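Local atomic coordinates of ABC transporter, periplasmic substrate-binding protein (Thermotoga maritima, PDB entry 2HPG), a protein that probably captures a solute in the periplasm and hands it to the membrane components of a tripartite ATP-independent (TRAP) transporter. Residues L89-D94 with A293-A298; G140-V145 with F225-F230; G158-T163 with G177-A182; L202-V207 with M219-H224. One frame throughout, in Å; residues are numbered along the deposited sequence. Where two conformers were deposited one is given.

Interaction 1 of 4, residues L89-D94 with A293-A298; sequences LAYFID and AFMEKA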
# COMPACT_ATOMS: atom_id res chain seq x y z
N LEU A 89 -7.10 -3.77 -5.27
CA LEU A 89 -7.35 -4.16 -6.64
C LEU A 89 -7.05 -3.02 -7.62
O LEU A 89 -7.11 -1.82 -7.27
CB LEU A 89 -8.78 -4.72 -6.79
CG LEU A 89 -8.96 -6.15 -6.30
CD1 LEU A 89 -10.38 -6.60 -6.54
CD2 LEU A 89 -8.02 -7.09 -6.99
N ALA A 90 -6.71 -3.41 -8.84
CA ALA A 90 -6.32 -2.46 -9.89
C ALA A 90 -7.38 -1.40 -10.06
O ALA A 90 -8.56 -1.70 -10.09
CB ALA A 90 -6.07 -3.18 -11.22
N TYR A 91 -6.94 -0.14 -10.13
CA TYR A 91 -7.79 1.05 -10.36
C TYR A 91 -8.84 1.36 -9.31
O TYR A 91 -9.62 2.28 -9.53
CB TYR A 91 -8.42 1.05 -11.76
CG TYR A 91 -7.37 1.16 -12.82
CD1 TYR A 91 -6.98 0.04 -13.54
CD2 TYR A 91 -6.71 2.36 -13.06
CE1 TYR A 91 -5.97 0.13 -14.48
CE2 TYR A 91 -5.71 2.45 -14.02
CZ TYR A 91 -5.35 1.34 -14.73
OH TYR A 91 -4.34 1.42 -15.67
N PHE A 92 -8.84 0.67 -8.16
CA PHE A 92 -9.77 0.98 -7.07
C PHE A 92 -9.94 2.49 -6.81
O PHE A 92 -11.07 2.99 -6.77
CB PHE A 92 -9.38 0.26 -5.75
CG PHE A 92 -10.19 0.72 -4.55
CD1 PHE A 92 -11.46 0.20 -4.32
CD2 PHE A 92 -9.70 1.70 -3.71
CE1 PHE A 92 -12.23 0.66 -3.25
CE2 PHE A 92 -10.46 2.19 -2.65
CZ PHE A 92 -11.73 1.65 -2.40
N ILE A 93 -8.86 3.24 -6.61
CA ILE A 93 -9.04 4.65 -6.23
C ILE A 93 -9.66 5.44 -7.40
O ILE A 93 -10.33 6.46 -7.19
CB ILE A 93 -7.73 5.33 -5.71
CG1 ILE A 93 -8.06 6.41 -4.68
CG2 ILE A 93 -6.94 5.93 -6.84
CD1 ILE A 93 -8.42 5.86 -3.30
N ASP A 94 -9.46 4.95 -8.62
CA ASP A 94 -10.03 5.62 -9.80
C ASP A 94 -11.51 5.34 -9.93
O ASP A 94 -12.29 6.23 -10.23
CB ASP A 94 -9.32 5.22 -11.09
CG ASP A 94 -8.04 5.99 -11.31
OD1 ASP A 94 -8.07 6.98 -12.07
OD2 ASP A 94 -7.03 5.64 -10.69
N ALA A 293 -9.17 1.31 -21.44
CA ALA A 293 -9.07 -0.09 -21.82
C ALA A 293 -8.55 -0.95 -20.65
O ALA A 293 -8.99 -2.10 -20.46
CB ALA A 293 -8.15 -0.25 -23.02
N PHE A 294 -7.64 -0.38 -19.86
CA PHE A 294 -7.07 -1.08 -18.70
C PHE A 294 -8.10 -1.17 -17.57
O PHE A 294 -8.26 -2.22 -16.96
CB PHE A 294 -5.78 -0.40 -18.22
CG PHE A 294 -4.58 -0.72 -19.06
CD1 PHE A 294 -3.92 -1.92 -18.91
CD2 PHE A 294 -4.10 0.19 -19.99
CE1 PHE A 294 -2.82 -2.23 -19.69
CE2 PHE A 294 -2.98 -0.10 -20.76
CZ PHE A 294 -2.34 -1.31 -20.61
N MSE A 295 -8.79 -0.07 -17.33
CA MSE A 295 -9.85 -0.05 -16.33
C MSE A 295 -10.91 -1.10 -16.65
O MSE A 295 -11.41 -1.77 -15.74
CB MSE A 295 -10.46 1.33 -16.23
CG MSE A 295 -9.52 2.32 -15.60
SE MSE A 295 -10.09 4.15 -15.56
CE MSE A 295 -8.34 5.00 -15.49
N GLU A 296 -11.23 -1.25 -17.93
CA GLU A 296 -12.23 -2.23 -18.36
C GLU A 296 -11.72 -3.67 -18.15
O GLU A 296 -12.47 -4.52 -17.69
CB GLU A 296 -12.67 -1.95 -19.82
CG GLU A 296 -13.49 -0.65 -19.96
CD GLU A 296 -13.78 -0.21 -21.41
OE1 GLU A 296 -13.40 -0.94 -22.35
OE2 GLU A 296 -14.38 0.88 -21.61
N LYS A 297 -10.46 -3.92 -18.45
CA LYS A 297 -9.86 -5.22 -18.16
C LYS A 297 -9.80 -5.50 -16.66
O LYS A 297 -10.01 -6.63 -16.24
CB LYS A 297 -8.44 -5.32 -18.74
CG LYS A 297 -8.36 -5.41 -20.23
CD LYS A 297 -8.79 -6.77 -20.73
CE LYS A 297 -8.54 -6.89 -22.22
NZ LYS A 297 -9.46 -7.87 -22.87
N ALA A 298 -9.54 -4.47 -15.85
CA ALA A 298 -9.42 -4.63 -14.40
C ALA A 298 -10.67 -5.22 -13.72
O ALA A 298 -10.55 -5.98 -12.76
CB ALA A 298 -9.05 -3.29 -13.74
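Tyr91 is the bump of this contact: its ring reaches from the turn 89-92 into a hollow on helix 291-305 lined by Phe294, Met295 and Ala298. The selenomethionine Met295 roofs one face, its CG 3.8 Å from the ring centroid and only 16° off the normal, set toward the CG-CD2 side of the rim. Beyond CG the extended chain (chi2 174° for SE, chi3 -155° for CE) crosses the Tyr91 side chain at about a right angle, with CE 3.9 Å from Tyr91 CE2. SE is oblique to the ring, 5.1 Å from its centroid. Near the ring plane, Ala298 CB meets the edge at Tyr91 CD1 (3.9 Å). Phe294 closes the far end through its CB, 3.4 Å from Tyr91 OH, while its own ring leads away toward helix 167-176. Beside this plug sits a second, smaller fit, methyl against methyl, where Ala90 CB lies 3.9 Å from Ala298 CB. Asp94 borders the pocket, with OD1 4.0 Å from Met295 CE, but its charge is paired with Lys99. The tyrosine hydroxyl is hydrogen-bonded to Thr222 O of strand 218-234. Tyr91 thus combines three roles: a corner of a type II beta turn, the N-cap position of helix 92-95, and the aromatic half of a Met-aromatic contact that docks this turn on helix 291-305.

Interaction 2 of 4, residues G140-V145 with F225-F230; sequences GYRHFV and FLLINF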
# COMPACT_ATOMS: atom_id res chain seq x y z
N GLY A 140 1.86 5.68 -3.26
CA GLY A 140 1.77 6.28 -4.57
C GLY A 140 1.34 5.31 -5.64
O GLY A 140 1.11 4.14 -5.36
N TYR A 141 1.24 5.82 -6.87
CA TYR A 141 0.83 5.04 -8.03
C TYR A 141 1.96 4.20 -8.57
O TYR A 141 3.09 4.66 -8.70
CB TYR A 141 0.34 5.93 -9.16
CG TYR A 141 -0.91 6.63 -8.80
CD1 TYR A 141 -2.15 6.03 -9.01
CD2 TYR A 141 -0.87 7.84 -8.15
CE1 TYR A 141 -3.30 6.66 -8.65
CE2 TYR A 141 -2.02 8.48 -7.79
CZ TYR A 141 -3.23 7.88 -8.05
OH TYR A 141 -4.38 8.51 -7.66
N ARG A 142 1.59 2.99 -8.94
CA ARG A 142 2.50 2.04 -9.54
C ARG A 142 2.26 1.99 -11.03
O ARG A 142 1.12 2.11 -11.50
CB ARG A 142 2.31 0.67 -8.88
CG ARG A 142 2.81 0.71 -7.45
CD ARG A 142 2.36 -0.43 -6.60
NE ARG A 142 3.02 -1.70 -6.92
CZ ARG A 142 3.91 -2.34 -6.16
NH1 ARG A 142 4.30 -1.87 -5.00
NH2 ARG A 142 4.37 -3.52 -6.56
N HIS A 143 3.36 1.82 -11.77
CA HIS A 143 3.36 1.84 -13.24
C HIS A 143 4.15 0.64 -13.71
O HIS A 143 4.91 0.09 -12.94
CB HIS A 143 4.04 3.14 -13.73
CG HIS A 143 3.37 4.40 -13.24
ND1 HIS A 143 2.04 4.67 -13.48
CD2 HIS A 143 3.85 5.44 -12.53
CE1 HIS A 143 1.73 5.83 -12.92
NE2 HIS A 143 2.82 6.33 -12.35
N PHE A 144 3.98 0.22 -14.95
CA PHE A 144 4.75 -0.91 -15.47
C PHE A 144 6.20 -0.52 -15.77
O PHE A 144 6.42 0.55 -16.32
CB PHE A 144 4.10 -1.47 -16.72
CG PHE A 144 2.87 -2.28 -16.44
CD1 PHE A 144 2.98 -3.57 -15.96
CD2 PHE A 144 1.63 -1.75 -16.62
CE1 PHE A 144 1.85 -4.33 -15.70
CE2 PHE A 144 0.50 -2.49 -16.37
CZ PHE A 144 0.61 -3.78 -15.90
N VAL A 145 7.15 -1.41 -15.45
CA VAL A 145 8.57 -1.18 -15.68
C VAL A 145 9.01 -2.36 -16.54
O VAL A 145 9.01 -3.50 -16.08
CB VAL A 145 9.42 -1.14 -14.39
CG1 VAL A 145 10.73 -0.32 -14.66
CG2 VAL A 145 8.65 -0.55 -13.21
N PHE A 225 -2.22 0.72 -9.84
CA PHE A 225 -2.43 0.61 -8.39
C PHE A 225 -2.10 1.93 -7.71
O PHE A 225 -1.13 2.60 -8.08
CB PHE A 225 -1.54 -0.44 -7.71
CG PHE A 225 -1.77 -1.86 -8.14
CD1 PHE A 225 -3.01 -2.46 -8.02
CD2 PHE A 225 -0.72 -2.61 -8.58
CE1 PHE A 225 -3.18 -3.76 -8.40
CE2 PHE A 225 -0.88 -3.91 -8.96
CZ PHE A 225 -2.11 -4.50 -8.87
N LEU A 226 -2.91 2.29 -6.72
CA LEU A 226 -2.49 3.22 -5.68
C LEU A 226 -2.33 2.40 -4.40
O LEU A 226 -3.32 1.88 -3.88
CB LEU A 226 -3.53 4.32 -5.45
CG LEU A 226 -3.12 5.32 -4.38
CD1 LEU A 226 -1.90 6.12 -4.83
CD2 LEU A 226 -4.29 6.21 -4.00
N LEU A 227 -1.10 2.27 -3.92
CA LEU A 227 -0.81 1.43 -2.75
C LEU A 227 -1.21 2.10 -1.45
O LEU A 227 -0.60 3.09 -1.00
CB LEU A 227 0.67 1.00 -2.75
CG LEU A 227 1.16 0.13 -1.58
CD1 LEU A 227 0.15 -0.91 -1.14
CD2 LEU A 227 2.49 -0.54 -2.01
N ILE A 228 -2.29 1.58 -0.87
CA ILE A 228 -2.82 2.06 0.38
C ILE A 228 -2.37 1.09 1.46
O ILE A 228 -2.73 -0.09 1.43
CB ILE A 228 -4.36 2.08 0.36
CG1 ILE A 228 -4.88 2.97 -0.79
CG2 ILE A 228 -4.90 2.59 1.70
CD1 ILE A 228 -6.36 2.67 -1.12
N ASN A 229 -1.59 1.58 2.40
CA ASN A 229 -1.16 0.73 3.50
C ASN A 229 -2.11 0.85 4.67
O ASN A 229 -2.70 1.92 4.92
CB ASN A 229 0.26 1.07 3.93
CG ASN A 229 1.30 0.60 2.92
OD1 ASN A 229 1.95 1.41 2.26
ND2 ASN A 229 1.45 -0.72 2.79
N PHE A 230 -2.27 -0.27 5.38
CA PHE A 230 -3.06 -0.33 6.60
C PHE A 230 -2.15 -0.53 7.79
O PHE A 230 -1.26 -1.36 7.75
CB PHE A 230 -4.05 -1.49 6.51
CG PHE A 230 -5.26 -1.17 5.73
CD1 PHE A 230 -6.50 -1.13 6.34
CD2 PHE A 230 -5.18 -0.87 4.37
CE1 PHE A 230 -7.62 -0.83 5.62
CE2 PHE A 230 -6.30 -0.55 3.66
CZ PHE A 230 -7.53 -0.54 4.29
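Tyr141 and Leu226 form a non-hydrogen-bonded pair in the antiparallel association of the long strands 130-146 and 218-234, with their CA atoms 4.5 Å apart. The two segments run at 138° to each other. Two backbone bonds flank the pair: Arg142 N gives its hydrogen to Phe225 O at 2.9 Å, and Leu227 N to Gly140 O at 3.2 Å, the second donor standing above the carbonyl plane of Gly140. Phe225 O also receives a CA-H...O contact from Tyr141 CA (3.1 Å), so two donors share this oxygen. On the face carrying Tyr141 and Leu226, the methyl CD1 of Leu226 sits over the centre of the phenol ring, 3.8 Å from its centroid, a CH-pi contact. Leu226 CG is anti to the backbone N (chi1 -179°), and CD1 also packs on Gly140 C at 3.4 Å. On the other face, which carries Arg142, Phe225 and Leu227, Arg142 passes obliquely by Phe225, CD to CB, and brings NH1 to 3.7 Å from Leu227 CD2; its NH2 makes a salt bridge with Glu201. Trp169 of helix 167-176 covers this buried face, meeting the Phe225 ring edge to face. Gly140 N is buried without a partner. The whole is a twisted antiparallel strand pair in the mixed sheet of a family 7 solute-binding protein of the periplasmic binding protein clan.

Interaction 3 of 4, residues G158-T163 with G177-A182; sequences GLRIRT and GAIPVA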
# COMPACT_ATOMS: atom_id res chain seq x y z
N GLY A 158 1.81 -12.28 -22.79
CA GLY A 158 3.03 -13.07 -22.76
C GLY A 158 4.15 -12.54 -21.89
O GLY A 158 5.16 -13.23 -21.72
N LEU A 159 3.97 -11.35 -21.31
CA LEU A 159 5.03 -10.75 -20.50
C LEU A 159 4.96 -11.23 -19.04
O LEU A 159 3.93 -11.08 -18.39
CB LEU A 159 4.97 -9.22 -20.54
CG LEU A 159 5.37 -8.49 -21.84
CD1 LEU A 159 5.62 -7.02 -21.53
CD2 LEU A 159 6.58 -9.08 -22.51
N ARG A 160 6.07 -11.79 -18.55
CA ARG A 160 6.17 -12.17 -17.15
C ARG A 160 6.49 -10.92 -16.34
O ARG A 160 7.60 -10.43 -16.38
CB ARG A 160 7.28 -13.21 -16.93
CG ARG A 160 7.01 -14.60 -17.52
CD ARG A 160 7.52 -14.79 -18.92
NE ARG A 160 8.87 -14.25 -19.13
CZ ARG A 160 10.00 -14.81 -18.73
NH1 ARG A 160 10.00 -15.99 -18.11
NH2 ARG A 160 11.16 -14.20 -18.96
N ILE A 161 5.50 -10.41 -15.61
CA ILE A 161 5.67 -9.19 -14.79
C ILE A 161 5.60 -9.51 -13.31
O ILE A 161 4.60 -10.07 -12.83
CB ILE A 161 4.56 -8.17 -15.11
CG1 ILE A 161 4.63 -7.70 -16.57
CG2 ILE A 161 4.62 -6.99 -14.18
CD1 ILE A 161 5.97 -7.02 -16.96
N ARG A 162 6.63 -9.13 -12.57
CA ARG A 162 6.68 -9.49 -11.17
C ARG A 162 5.77 -8.53 -10.42
O ARG A 162 5.72 -7.32 -10.72
CB ARG A 162 8.12 -9.55 -10.63
CG ARG A 162 8.54 -8.48 -9.68
CD ARG A 162 8.30 -8.76 -8.22
NE ARG A 162 7.91 -7.52 -7.59
CZ ARG A 162 7.78 -7.27 -6.30
NH1 ARG A 162 8.11 -8.09 -5.32
NH2 ARG A 162 7.34 -6.06 -5.98
N THR A 163 5.00 -9.09 -9.50
CA THR A 163 4.08 -8.31 -8.66
C THR A 163 4.02 -9.05 -7.30
O THR A 163 4.36 -10.22 -7.25
CB THR A 163 2.72 -8.16 -9.37
OG1 THR A 163 1.90 -7.21 -8.68
CG2 THR A 163 2.03 -9.51 -9.48
N GLY A 177 -3.52 -8.20 -18.47
CA GLY A 177 -3.07 -8.93 -19.66
C GLY A 177 -1.75 -9.65 -19.54
O GLY A 177 -1.32 -10.32 -20.48
N ALA A 178 -1.10 -9.53 -18.37
CA ALA A 178 0.22 -10.12 -18.16
C ALA A 178 0.18 -11.49 -17.48
O ALA A 178 -0.87 -11.92 -17.01
CB ALA A 178 1.05 -9.17 -17.31
N ILE A 179 1.33 -12.15 -17.45
CA ILE A 179 1.57 -13.30 -16.58
C ILE A 179 2.20 -12.78 -15.28
O ILE A 179 3.37 -12.40 -15.29
CB ILE A 179 2.57 -14.29 -17.21
CG1 ILE A 179 2.08 -14.79 -18.56
CG2 ILE A 179 2.82 -15.51 -16.29
CD1 ILE A 179 3.21 -15.39 -19.39
N PRO A 180 1.43 -12.77 -14.17
CA PRO A 180 2.03 -12.36 -12.91
C PRO A 180 3.03 -13.38 -12.36
O PRO A 180 2.83 -14.58 -12.50
CB PRO A 180 0.82 -12.22 -11.98
CG PRO A 180 -0.16 -13.23 -12.52
CD PRO A 180 0.01 -13.15 -14.00
N VAL A 181 4.10 -12.89 -11.74
CA VAL A 181 5.14 -13.74 -11.18
C VAL A 181 5.60 -13.18 -9.84
O VAL A 181 5.87 -12.00 -9.73
CB VAL A 181 6.35 -13.81 -12.12
CG1 VAL A 181 7.43 -14.69 -11.54
CG2 VAL A 181 5.94 -14.32 -13.48
N ALA A 182 5.68 -14.02 -8.81
CA ALA A 182 6.14 -13.57 -7.49
C ALA A 182 7.66 -13.60 -7.43
O ALA A 182 8.27 -14.59 -7.80
CB ALA A 182 5.56 -14.48 -6.38
O HOH W 1 -0.27 -12.79 -20.96
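Arg160, Ile161 and Arg162 lie alongside Ile179, Pro180 and Val181 as a short parallel strand pair. Four backbone bonds alternate across it: Ile179 N to Leu159 O, Ile161 N to Ile179 O (2.9 Å), Val181 N to Ile161 O (3.1 Å) and Thr163 N to Val181 O. The third is the most bent, with 143° at the hydrogen. CA-H...O contacts fill in between, the shortest from Arg162 CA to Val181 O at 3.0 Å. On one face Val181 CG2, anti to the carbonyl carbon, packs on Arg160 CB (3.9 Å), the two side chains side by side. Ile161 and Pro180 point to the other face; Ile161 CG1 meets Ala178 CB (3.9 Å) and Pro180 CB meets Thr163 CG2. At the N-terminal end of the pair, one water accepts from Gly158 N (2.8 Å) and donates to Gly177 O. Farther out, Arg160 makes a salt bridge with Asp198, Arg162 NH1 is bonded to Val183 O, and Thr163 OG1 to Glu201. Helix 167-176 packs on Thr163 and Pro180, and a Schellman motif at Gly177 ends it and turns the chain into strand 179-181. Strand, helix and parallel strand together make a beta-alpha-beta crossover.

Interaction 4 of 4, residues L202-V207 with M219-H224; sequences LTYANV and MSETGH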
# COMPACT_ATOMS: atom_id res chain seq x y z
N LEU A 202 5.90 -0.85 -10.36
CA LEU A 202 6.50 -0.24 -9.18
C LEU A 202 6.29 1.27 -9.20
O LEU A 202 5.83 1.82 -10.18
CB LEU A 202 8.02 -0.51 -9.16
CG LEU A 202 8.49 -1.96 -8.97
CD1 LEU A 202 10.01 -2.07 -9.19
CD2 LEU A 202 8.14 -2.54 -7.59
N THR A 203 6.64 1.93 -8.10
CA THR A 203 6.73 3.38 -8.07
C THR A 203 8.10 3.83 -8.59
O THR A 203 9.01 3.02 -8.69
CB THR A 203 6.63 3.86 -6.64
OG1 THR A 203 7.78 3.40 -5.93
CG2 THR A 203 5.35 3.30 -5.99
N TYR A 204 8.24 5.12 -8.91
CA TYR A 204 9.51 5.65 -9.40
C TYR A 204 10.61 5.56 -8.32
O TYR A 204 11.77 5.34 -8.62
CB TYR A 204 9.33 7.11 -9.86
CG TYR A 204 8.71 7.30 -11.25
CD1 TYR A 204 9.48 7.17 -12.39
CD2 TYR A 204 7.36 7.65 -11.41
CE1 TYR A 204 8.96 7.40 -13.63
CE2 TYR A 204 6.83 7.86 -12.67
CZ TYR A 204 7.63 7.72 -13.77
OH TYR A 204 7.16 7.91 -15.06
N ALA A 205 10.24 5.76 -7.06
CA ALA A 205 11.18 5.60 -5.93
C ALA A 205 11.75 4.18 -5.89
O ALA A 205 12.95 3.98 -5.74
CB ALA A 205 10.49 5.93 -4.61
N ASN A 206 10.87 3.18 -6.01
CA ASN A 206 11.29 1.77 -6.02
C ASN A 206 12.25 1.54 -7.18
O ASN A 206 13.31 0.90 -7.02
CB ASN A 206 10.11 0.82 -6.26
CG ASN A 206 9.11 0.76 -5.11
OD1 ASN A 206 9.42 1.06 -3.95
ND2 ASN A 206 7.88 0.38 -5.44
N VAL A 207 11.88 2.02 -8.36
CA VAL A 207 12.70 1.80 -9.56
C VAL A 207 14.04 2.50 -9.39
O VAL A 207 15.09 1.92 -9.68
CB VAL A 207 12.01 2.32 -10.83
CG1 VAL A 207 12.99 2.28 -12.04
CG2 VAL A 207 10.73 1.50 -11.12
N MSE A 219 9.20 3.14 -18.36
CA MSE A 219 8.17 3.34 -17.35
C MSE A 219 6.90 3.75 -18.08
O MSE A 219 6.86 4.82 -18.67
CB MSE A 219 8.59 4.43 -16.38
CG MSE A 219 7.85 4.35 -15.07
SE MSE A 219 8.84 3.29 -13.78
CE MSE A 219 7.80 3.75 -12.20
N SER A 220 5.89 2.88 -18.09
CA SER A 220 4.63 3.18 -18.75
C SER A 220 3.57 3.49 -17.70
O SER A 220 3.26 2.65 -16.85
CB SER A 220 4.17 2.01 -19.62
OG SER A 220 5.22 1.48 -20.40
N GLU A 221 3.03 4.71 -17.77
CA GLU A 221 2.25 5.28 -16.68
C GLU A 221 0.78 4.88 -16.70
O GLU A 221 -0.13 5.72 -16.82
CB GLU A 221 2.40 6.79 -16.66
CG GLU A 221 3.80 7.26 -16.24
CD GLU A 221 3.84 8.73 -15.99
OE1 GLU A 221 2.95 9.43 -16.50
OE2 GLU A 221 4.76 9.21 -15.31
N THR A 222 0.56 3.58 -16.52
CA THR A 222 -0.77 3.02 -16.42
C THR A 222 -1.43 3.40 -15.11
O THR A 222 -2.66 3.41 -15.03
CB THR A 222 -0.76 1.52 -16.52
OG1 THR A 222 0.28 1.01 -15.68
CG2 THR A 222 -0.51 1.06 -17.96
N GLY A 223 -0.63 3.68 -14.07
CA GLY A 223 -1.15 4.11 -12.77
C GLY A 223 -2.21 3.13 -12.23
O GLY A 223 -3.21 3.53 -11.63
N HIS A 224 -1.97 1.85 -12.46
CA HIS A 224 -2.95 0.78 -12.21
C HIS A 224 -3.17 0.40 -10.73
O HIS A 224 -4.20 -0.20 -10.41
CB HIS A 224 -2.56 -0.46 -13.02
CG HIS A 224 -1.17 -0.94 -12.73
ND1 HIS A 224 -0.08 -0.56 -13.47
CD2 HIS A 224 -0.69 -1.72 -11.73
CE1 HIS A 224 1.01 -1.09 -12.95
NE2 HIS A 224 0.67 -1.81 -11.90
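Tyr204 and Met219 make the tight, buried and apolar half of the contact. In the conformer given, the selenomethionine lays its methyl CE over the centre of the ring, 3.8 Å from the centroid and 12° off the normal, with SE over the same face at 4.5 Å, a Met-aromatic contact. Met219 CG is anti to the backbone N and meets the ring itself, 3.6 Å from Tyr204 CE1; a bend at chi2 (93°) turns SE toward Val207, whose CG2 it touches at 3.7 Å. CE lies by the Tyr204 ring and by Leu202 O, 3.4 Å from the latter. A second conformer of Met219 was deposited, so the fine detail of this packing holds for one of two positions. Throughout the contact the backbones stay at least 8.4 Å apart (Tyr204 CA to Met219 CA), and long side chains bridge the gap. The Glu221 side is sparser, polar and partly exposed, held by a short bond and not by close packing: Tyr204 OH donates to Glu221 OE2 at 2.7 Å, on the anti side of a carboxylate turned 78° to the ring. Lys273 forms a salt bridge with the same oxygen. Thr203 caps the helix, its OG1 accepting from Asn206 N, while Glu269 binds Tyr204 N. The start of helix 204-209 is thus wedged between strand 218-234 and helix 243-278, with strand 282-284 also touching Tyr204 and Glu221.

Overall arrangement
Interactions 2 and 4 share strand 218-234, and interaction 1 leans on it too: Tyr91 pairs by a backbone bond with His224, and Ala90 packs against Phe225. Interaction 2 lies nearest the centre of the chain, about 6 Å from it, whereas interaction 3, about 19 Å out, is partly exposed and carries a bridging water. Strand pairs 2 and 3 rest on backbone bonds, antiparallel in one and parallel in the other; interactions 1 and 4 join a helix or helix start through side chains, and each pairs a selenomethionine with a tyrosine ring, through CG over the face in interaction 1 and through CE and SE in interaction 4. Glu201 ties three together, meeting Arg142, Thr163 and His224.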